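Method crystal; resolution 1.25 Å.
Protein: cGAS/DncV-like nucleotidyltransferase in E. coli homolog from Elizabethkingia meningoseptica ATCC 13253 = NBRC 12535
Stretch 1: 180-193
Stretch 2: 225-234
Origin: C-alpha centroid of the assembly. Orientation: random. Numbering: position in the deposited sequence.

Stretch 1, residues 180-193: EKTNQTYRLYKRMV
Stretch 2, residues 225-234: NVPNNQFISG

A lysine buried between a helix and a loop illustrates how a packing interface accounts for its polar atoms. Stretch 1 enters as a helix already under way at Glu180, gives way to a type I' turn from Thr185 to Leu188, with Tyr186 (59/30) and Arg187 (69/12) both at positive phi, and resumes as helix from Leu188, with Arg187 as N-cap. Stretch 2 is loop except for a 3-10 segment, 228-230. The register is set by two CA pairs: Thr185 CA lies 5.8 Å from Phe231 CA, and Tyr186 CA lies 5.7 Å from Ser233 CA.

Lys181 (ttt, then p at chi4) leaves its helix sideways, yet its end reaches stretch 2, where NZ donates to Val226 O and to Asn228 OD1, each at 2.7 Å; a further NZ hydrogen bond goes to a residue flanking the stretches. The Asn228 amide (m, chi2 -1°) is used at both ends, since its ND2 donates to Gln184 OE1 at 3.1 Å. Thr185 OG1 (p) serves two roles across the helix break: it donates to Lys181 O at 2.8 Å and accepts from Tyr189 N at 3.1 Å. Thr182 OG1 likewise accepts from Lys190 N, 3.0 Å, while Arg187 NH1 donates to Asn183 OD1, 3.0 Å.

Beside this polar cluster Phe231 (m, chi2 83°), its own N bonded to Asn228 O at 3.1 Å, points toward stretch 1. Leu188 CB lies 3.8 Å from Phe231 CD2, Thr185 CG2 3.7 Å from Phe231 CD1, and Met192 CG (mm) meets the ring edge 4.1 Å from Phe231 CE2. Farther along, Ser233 CB sits over one face of the Tyr186 ring (m, chi2 -75°), 9° off its normal and 3.6 Å from Tyr186 CG, a CH-pi contact. One water donates to Tyr186 O at 3.1 Å and accepts a weak bond from Gly234 N at 3.3 Å.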

ATOM      1  N   GLU A 180      -6.044  13.443   1.944  1.00 11.76           N
ATOM      2  CA  GLU A 180      -6.768  14.611   1.455  1.00 11.99           C
ATOM      3  C   GLU A 180      -7.995  14.204   0.639  1.00 12.10           C
ATOM      4  O   GLU A 180      -9.090  14.755   0.819  1.00 12.83           O
ATOM      5  CB  GLU A 180      -5.821  15.486   0.633  1.00 13.33           C
ATOM      6  CG  GLU A 180      -6.449  16.769   0.120  1.00 17.46           C
ATOM      7  CD  GLU A 180      -6.700  17.797   1.209  1.00 22.60           C
ATOM      8  OE1 GLU A 180      -6.105  17.680   2.298  1.00 24.35           O
ATOM      9  OE2 GLU A 180      -7.502  18.720   0.972  1.00 28.74           O
ATOM     10  N   LYS A 181      -7.837  13.243  -0.272  1.00 11.10           N
ATOM     11  CA  LYS A 181      -8.975  12.854  -1.095  1.00 11.10           C
ATOM     12  C   LYS A 181     -10.091  12.265  -0.245  1.00 10.78           C
ATOM     13  O   LYS A 181     -11.273  12.578  -0.454  1.00 10.83           O
ATOM     14  CB  LYS A 181      -8.575  11.882  -2.197  1.00 11.32           C
ATOM     15  CG  LYS A 181      -9.728  11.627  -3.158  1.00 11.48           C
ATOM     16  CD  LYS A 181      -9.353  10.615  -4.215  1.00 12.14           C
ATOM     17  CE  LYS A 181     -10.468  10.378  -5.226  1.00 12.42           C
ATOM     18  NZ  LYS A 181     -10.583  11.529  -6.165  1.00 13.71           N
ATOM     19  N   THR A 182      -9.754  11.410   0.724  1.00 10.49           N
ATOM     20  CA  THR A 182     -10.824  10.852   1.548  1.00 10.33           C
ATOM     21  C   THR A 182     -11.510  11.951   2.349  1.00 10.49           C
ATOM     22  O   THR A 182     -12.734  11.940   2.516  1.00 11.78           O
ATOM     23  CB  THR A 182     -10.318   9.682   2.399  1.00 10.98           C
ATOM     24  OG1 THR A 182     -11.330   8.663   2.359  1.00 11.91           O
ATOM     25  CG2 THR A 182     -10.018  10.056   3.812  1.00 12.21           C
ATOM     26  N   ASN A 183     -10.747  12.935   2.801  1.00 11.24           N
ATOM     27  CA  ASN A 183     -11.346  14.044   3.533  1.00 11.80           C
ATOM     28  C   ASN A 183     -12.287  14.870   2.675  1.00 13.09           C
ATOM     29  O   ASN A 183     -13.196  15.500   3.221  1.00 14.00           O
ATOM     30  CB  ASN A 183     -10.248  14.918   4.134  1.00 12.72           C
ATOM     31  CG  ASN A 183      -9.519  14.238   5.287  1.00 12.71           C
ATOM     32  OD1 ASN A 183      -9.947  13.202   5.787  1.00 14.54           O
ATOM     33  ND2 ASN A 183      -8.413  14.826   5.706  1.00 13.75           N
ATOM     34  N   GLN A 184     -12.101  14.868   1.357  1.00 12.06           N
ATOM     35  CA  GLN A 184     -12.931  15.652   0.456  1.00 13.80           C
ATOM     36  C   GLN A 184     -14.101  14.875  -0.122  1.00 14.35           C
ATOM     37  O   GLN A 184     -14.947  15.478  -0.788  1.00 20.15           O
ATOM     38  CB  GLN A 184     -12.098  16.135  -0.725  1.00 13.58           C
ATOM     39  CG  GLN A 184     -11.061  17.163  -0.380  1.00 15.84           C
ATOM     40  CD  GLN A 184     -10.075  17.362  -1.499  1.00 20.25           C
ATOM     41  OE1 GLN A 184      -9.855  16.462  -2.316  1.00 22.44           O
ATOM     42  NE2 GLN A 184      -9.470  18.533  -1.548  1.00 26.33           N
ATOM     43  N   THR A 185     -14.164  13.568   0.080  1.00 11.89           N
ATOM     44  CA  THR A 185     -15.166  12.721  -0.550  1.00 12.15           C
ATOM     45  C   THR A 185     -16.086  12.062   0.470  1.00 11.91           C
ATOM     46  O   THR A 185     -16.543  10.938   0.266  1.00 12.31           O
ATOM     47  CB  THR A 185     -14.511  11.659  -1.431  1.00 11.58           C
ATOM     48  OG1 THR A 185     -13.549  10.918  -0.661  1.00 11.02           O
ATOM     49  CG2 THR A 185     -13.857  12.283  -2.646  1.00 13.13           C
ATOM     50  N   TYR A 186     -16.382  12.752   1.567  1.00 12.21           N
ATOM     51  CA  TYR A 186     -17.262  12.202   2.591  1.00 12.49           C
ATOM     52  C   TYR A 186     -16.699  10.899   3.156  1.00 12.85           C
ATOM     53  O   TYR A 186     -17.449  10.009   3.566  1.00 13.96           O
ATOM     54  CB  TYR A 186     -18.681  12.003   2.047  1.00 13.27           C
ATOM     55  CG  TYR A 186     -19.201  13.212   1.316  1.00 16.01           C
ATOM     56  CD1 TYR A 186     -19.607  14.344   2.011  1.00 18.34           C
ATOM     57  CD2 TYR A 186     -19.279  13.231  -0.068  1.00 19.05           C
ATOM     58  CE1 TYR A 186     -20.081  15.454   1.352  1.00 23.02           C
ATOM     59  CE2 TYR A 186     -19.755  14.342  -0.739  1.00 22.47           C
ATOM     60  CZ  TYR A 186     -20.155  15.450  -0.017  1.00 24.91           C
ATOM     61  OH  TYR A 186     -20.628  16.565  -0.663  1.00 30.98           O
ATOM     62  N   ARG A 187     -15.367  10.777   3.167  1.00 12.15           N
ATOM     63  CA  ARG A 187     -14.648   9.600   3.649  1.00 12.34           C
ATOM     64  C   ARG A 187     -14.846   8.396   2.736  1.00 11.52           C
ATOM     65  O   ARG A 187     -14.425   7.284   3.069  1.00 12.12           O
ATOM     66  CB  ARG A 187     -14.979   9.300   5.117  1.00 14.67           C
ATOM     67  CG  ARG A 187     -14.915  10.575   5.990  1.00 14.76           C
ATOM     68  CD  ARG A 187     -14.584  10.288   7.467  1.00 16.37           C
ATOM     69  NE  ARG A 187     -13.321   9.566   7.516  1.00 16.47           N
ATOM     70  CZ  ARG A 187     -12.125  10.106   7.298  1.00 15.33           C
ATOM     71  NH1 ARG A 187     -11.988  11.407   7.062  1.00 17.02           N
ATOM     72  NH2 ARG A 187     -11.053   9.330   7.298  1.00 16.10           N
ATOM     73  N   LEU A 188     -15.406   8.601   1.547  1.00 11.10           N
ATOM     74  CA  LEU A 188     -15.732   7.479   0.679  1.00 11.25           C
ATOM     75  C   LEU A 188     -14.552   7.000  -0.160  1.00 10.24           C
ATOM     76  O   LEU A 188     -14.561   5.844  -0.572  1.00 11.82           O
ATOM     77  CB  LEU A 188     -16.950   7.807  -0.187  1.00 11.31           C
ATOM     78  CG  LEU A 188     -18.247   7.952   0.609  1.00 12.04           C
ATOM     79  CD1 LEU A 188     -19.321   8.569  -0.269  1.00 13.24           C
ATOM     80  CD2 LEU A 188     -18.707   6.612   1.159  1.00 15.15           C
ATOM     81  N   TYR A 189     -13.531   7.828  -0.406  1.00 10.61           N
ATOM     82  CA  TYR A 189     -12.392   7.349  -1.192  1.00 10.85           C
ATOM     83  C   TYR A 189     -11.802   6.071  -0.573  1.00 10.48           C
ATOM     84  O   TYR A 189     -11.719   5.019  -1.223  1.00 10.75           O
ATOM     85  CB  TYR A 189     -11.320   8.446  -1.358  1.00 11.54           C
ATOM     86  CG  TYR A 189      -9.990   7.874  -1.801  1.00 10.37           C
ATOM     87  CD1 TYR A 189      -9.889   7.150  -2.981  1.00 11.31           C
ATOM     88  CD2 TYR A 189      -8.853   8.016  -1.019  1.00 11.28           C
ATOM     89  CE1 TYR A 189      -8.700   6.584  -3.365  1.00 10.86           C
ATOM     90  CE2 TYR A 189      -7.650   7.446  -1.404  1.00 12.21           C
ATOM     91  CZ  TYR A 189      -7.579   6.737  -2.577  1.00 11.65           C
ATOM     92  OH  TYR A 189      -6.380   6.166  -2.943  1.00 13.50           O
ATOM     93  N   LYS A 190     -11.393   6.132   0.701  1.00  9.81           N
ATOM     94  CA  LYS A 190     -10.763   4.954   1.290  1.00 10.03           C
ATOM     95  C   LYS A 190     -11.774   3.846   1.546  1.00 10.28           C
ATOM     96  O   LYS A 190     -11.423   2.667   1.496  1.00 11.15           O
ATOM     97  CB  LYS A 190      -9.998   5.302   2.568  1.00 12.34           C
ATOM     98  CG  LYS A 190      -8.754   6.131   2.288  1.00 13.60           C
ATOM     99  CD  LYS A 190      -7.899   6.351   3.509  1.00 15.83           C
ATOM    100  CE  LYS A 190      -6.662   7.160   3.151  1.00 18.10           C
ATOM    101  NZ  LYS A 190      -5.837   7.393   4.368  1.00 19.72           N
ATOM    102  N   ARG A 191     -13.031   4.202   1.820  1.00 10.25           N
ATOM    103  CA  ARG A 191     -14.067   3.189   2.003  1.00 10.32           C
ATOM    104  C   ARG A 191     -14.279   2.384   0.730  1.00 10.53           C
ATOM    105  O   ARG A 191     -14.441   1.162   0.788  1.00 10.73           O
ATOM    106  CB  ARG A 191     -15.347   3.856   2.505  1.00 10.53           C
ATOM    107  CG  ARG A 191     -15.182   4.276   3.942  1.00 11.11           C
ATOM    108  CD  ARG A 191     -16.328   5.069   4.484  1.00 12.29           C
ATOM    109  NE  ARG A 191     -15.950   5.618   5.783  1.00 13.29           N
ATOM    110  CZ  ARG A 191     -16.734   6.379   6.525  1.00 14.29           C
ATOM    111  NH1 ARG A 191     -17.952   6.667   6.099  1.00 16.86           N
ATOM    112  NH2 ARG A 191     -16.290   6.855   7.675  1.00 15.30           N
ATOM    113  N   MET A 192     -14.237   3.048  -0.429  1.00 10.98           N
ATOM    114  CA  MET A 192     -14.347   2.346  -1.702  1.00 10.49           C
ATOM    115  C   MET A 192     -13.106   1.502  -1.986  1.00 10.18           C
ATOM    116  O   MET A 192     -13.222   0.379  -2.489  1.00 11.05           O
ATOM    117  CB  MET A 192     -14.586   3.357  -2.822  1.00 10.73           C
ATOM    118  CG  MET A 192     -15.952   4.025  -2.737  1.00 11.71           C
ATOM    119  SD  MET A 192     -17.326   2.860  -2.922  1.00 12.25           S
ATOM    120  CE  MET A 192     -18.362   3.285  -1.527  1.00 13.88           C
ATOM    121  N   VAL A 193     -11.913   2.009  -1.650  1.00 10.51           N
ATOM    122  CA  VAL A 193     -10.707   1.192  -1.758  1.00 10.54           C
ATOM    123  C   VAL A 193     -10.869  -0.080  -0.940  1.00 10.69           C
ATOM    124  O   VAL A 193     -10.567  -1.187  -1.402  1.00 11.62           O
ATOM    125  CB  VAL A 193      -9.470   1.987  -1.308  1.00 10.51           C
ATOM    126  CG1 VAL A 193      -8.266   1.057  -1.114  1.00 11.14           C
ATOM    127  CG2 VAL A 193      -9.137   3.088  -2.294  1.00 10.90           C
ATOM    128  N   ASN A 225      -8.071   8.202  -8.976  1.00 11.05           N
ATOM    129  CA  ASN A 225      -8.288   8.970 -10.196  1.00 11.40           C
ATOM    130  C   ASN A 225      -9.759   9.157 -10.538  1.00 11.53           C
ATOM    131  O   ASN A 225     -10.072   9.860 -11.509  1.00 13.66           O
ATOM    132  CB  ASN A 225      -7.526   8.336 -11.365  1.00 12.26           C
ATOM    133  CG  ASN A 225      -6.031   8.605 -11.296  1.00 12.56           C
ATOM    134  OD1 ASN A 225      -5.526   9.547 -11.908  1.00 12.92           O
ATOM    135  ND2 ASN A 225      -5.313   7.780 -10.545  1.00 12.34           N
ATOM    136  N   VAL A 226     -10.663   8.573  -9.766  1.00 11.50           N
ATOM    137  CA  VAL A 226     -12.091   8.849  -9.961  1.00 11.16           C
ATOM    138  C   VAL A 226     -12.388  10.231  -9.434  1.00 11.11           C
ATOM    139  O   VAL A 226     -12.049  10.538  -8.270  1.00 12.22           O
ATOM    140  CB  VAL A 226     -12.929   7.789  -9.235  1.00 11.89           C
ATOM    141  CG1 VAL A 226     -14.414   8.132  -9.323  1.00 12.57           C
ATOM    142  CG2 VAL A 226     -12.663   6.409  -9.805  1.00 12.58           C
ATOM    143  N   PRO A 227     -13.008  11.132 -10.205  1.00 12.88           N
ATOM    144  CA  PRO A 227     -13.227  12.494  -9.718  1.00 13.60           C
ATOM    145  C   PRO A 227     -14.049  12.524  -8.439  1.00 11.63           C
ATOM    146  O   PRO A 227     -14.939  11.700  -8.223  1.00 12.41           O
ATOM    147  CB  PRO A 227     -13.961  13.180 -10.872  1.00 16.24           C
ATOM    148  CG  PRO A 227     -13.476  12.433 -12.095  1.00 17.77           C
ATOM    149  CD  PRO A 227     -13.399  10.993 -11.627  1.00 14.30           C
ATOM    150  N   ASN A 228     -13.735  13.503  -7.593  1.00 12.11           N
ATOM    151  CA  ASN A 228     -14.402  13.623  -6.304  1.00 12.98           C
ATOM    152  C   ASN A 228     -15.920  13.675  -6.434  1.00 12.62           C
ATOM    153  O   ASN A 228     -16.623  13.187  -5.544  1.00 13.86           O
ATOM    154  CB  ASN A 228     -13.918  14.882  -5.586  1.00 13.11           C
ATOM    155  CG  ASN A 228     -12.543  14.721  -4.976  1.00 14.79           C
ATOM    156  OD1 ASN A 228     -11.916  13.659  -5.063  1.00 14.85           O
ATOM    157  ND2 ASN A 228     -12.062  15.780  -4.345  1.00 18.88           N
ATOM    158  N   ASN A 229     -16.442  14.276  -7.510  1.00 13.79           N
ATOM    159  CA  ASN A 229     -17.888  14.430  -7.642  1.00 15.41           C
ATOM    160  C   ASN A 229     -18.607  13.121  -7.970  1.00 15.01           C
ATOM    161  O   ASN A 229     -19.833  13.139  -8.108  1.00 18.60           O
ATOM    162  CB  ASN A 229     -18.247  15.539  -8.636  1.00 17.98           C
ATOM    163  CG  ASN A 229     -17.930  15.185 -10.070  1.00 21.03           C
ATOM    164  OD1 ASN A 229     -17.508  14.080 -10.386  1.00 22.50           O
ATOM    165  ND2 ASN A 229     -18.157  16.144 -10.962  1.00 25.90           N
ATOM    166  N   GLN A 230     -17.892  11.994  -8.063  1.00 13.77           N
ATOM    167  CA  GLN A 230     -18.525  10.690  -8.214  1.00 14.09           C
ATOM    168  C   GLN A 230     -18.837  10.039  -6.873  1.00 11.91           C
ATOM    169  O   GLN A 230     -19.510   9.005  -6.842  1.00 12.56           O
ATOM    170  CB  GLN A 230     -17.608   9.740  -8.992  1.00 15.84           C
ATOM    171  CG  GLN A 230     -17.259  10.200 -10.381  1.00 18.30           C
ATOM    172  CD  GLN A 230     -18.460  10.180 -11.291  1.00 21.51           C
ATOM    173  OE1 GLN A 230     -19.185   9.185 -11.365  1.00 21.49           O
ATOM    174  NE2 GLN A 230     -18.687  11.285 -11.988  1.00 28.32           N
ATOM    175  N   PHE A 231     -18.332  10.592  -5.774  1.00 11.60           N
ATOM    176  CA  PHE A 231     -18.528  10.021  -4.447  1.00 11.77           C
ATOM    177  C   PHE A 231     -19.742  10.695  -3.816  1.00 12.15           C
ATOM    178  O   PHE A 231     -19.743  11.906  -3.588  1.00 14.39           O
ATOM    179  CB  PHE A 231     -17.251  10.201  -3.620  1.00 11.71           C
ATOM    180  CG  PHE A 231     -16.057   9.465  -4.194  1.00 11.02           C
ATOM    181  CD1 PHE A 231     -15.303  10.030  -5.206  1.00 11.86           C
ATOM    182  CD2 PHE A 231     -15.703   8.210  -3.733  1.00 11.37           C
ATOM    183  CE1 PHE A 231     -14.218   9.371  -5.747  1.00 11.75           C
ATOM    184  CE2 PHE A 231     -14.611   7.537  -4.271  1.00 10.97           C
ATOM    185  CZ  PHE A 231     -13.869   8.121  -5.279  1.00 11.57           C
ATOM    186  N   ILE A 232     -20.784   9.908  -3.573  1.00 11.86           N
ATOM    187  CA  ILE A 232     -22.094  10.424  -3.195  1.00 13.05           C
ATOM    188  C   ILE A 232     -22.276  10.193  -1.707  1.00 13.16           C
ATOM    189  O   ILE A 232     -22.390   9.049  -1.255  1.00 14.32           O
ATOM    190  CB  ILE A 232     -23.214   9.731  -3.975  1.00 13.16           C
ATOM    191  CG1 ILE A 232     -22.990   9.841  -5.472  1.00 14.71           C
ATOM    192  CG2 ILE A 232     -24.578  10.304  -3.564  1.00 16.00           C
ATOM    193  CD1 ILE A 232     -23.864   8.866  -6.236  1.00 18.81           C
ATOM    194  N   SER A 233     -22.343  11.278  -0.948  1.00 14.97           N
ATOM    195  CA  SER A 233     -22.481  11.173   0.493  1.00 16.99           C
ATOM    196  C   SER A 233     -23.640  10.256   0.852  1.00 20.39           C
ATOM    197  O   SER A 233     -24.761  10.425   0.365  1.00 21.68           O
ATOM    198  CB  SER A 233     -22.732  12.566   1.069  1.00 19.10           C
ATOM    199  OG  SER A 233     -22.907  12.507   2.467  1.00 20.77           O
ATOM    200  N   GLY A 234     -23.358   9.277   1.705  1.00 24.16           N
ATOM    201  CA  GLY A 234     -24.391   8.412   2.223  1.00 26.99           C
ATOM    202  C   GLY A 234     -24.954   7.394   1.264  1.00 25.63           C
ATOM    203  O   GLY A 234     -25.940   6.732   1.607  1.00 31.33           O
TER
HETATM  204  O   HOH W   1     -20.442   9.130   3.257  1.00 27.72           O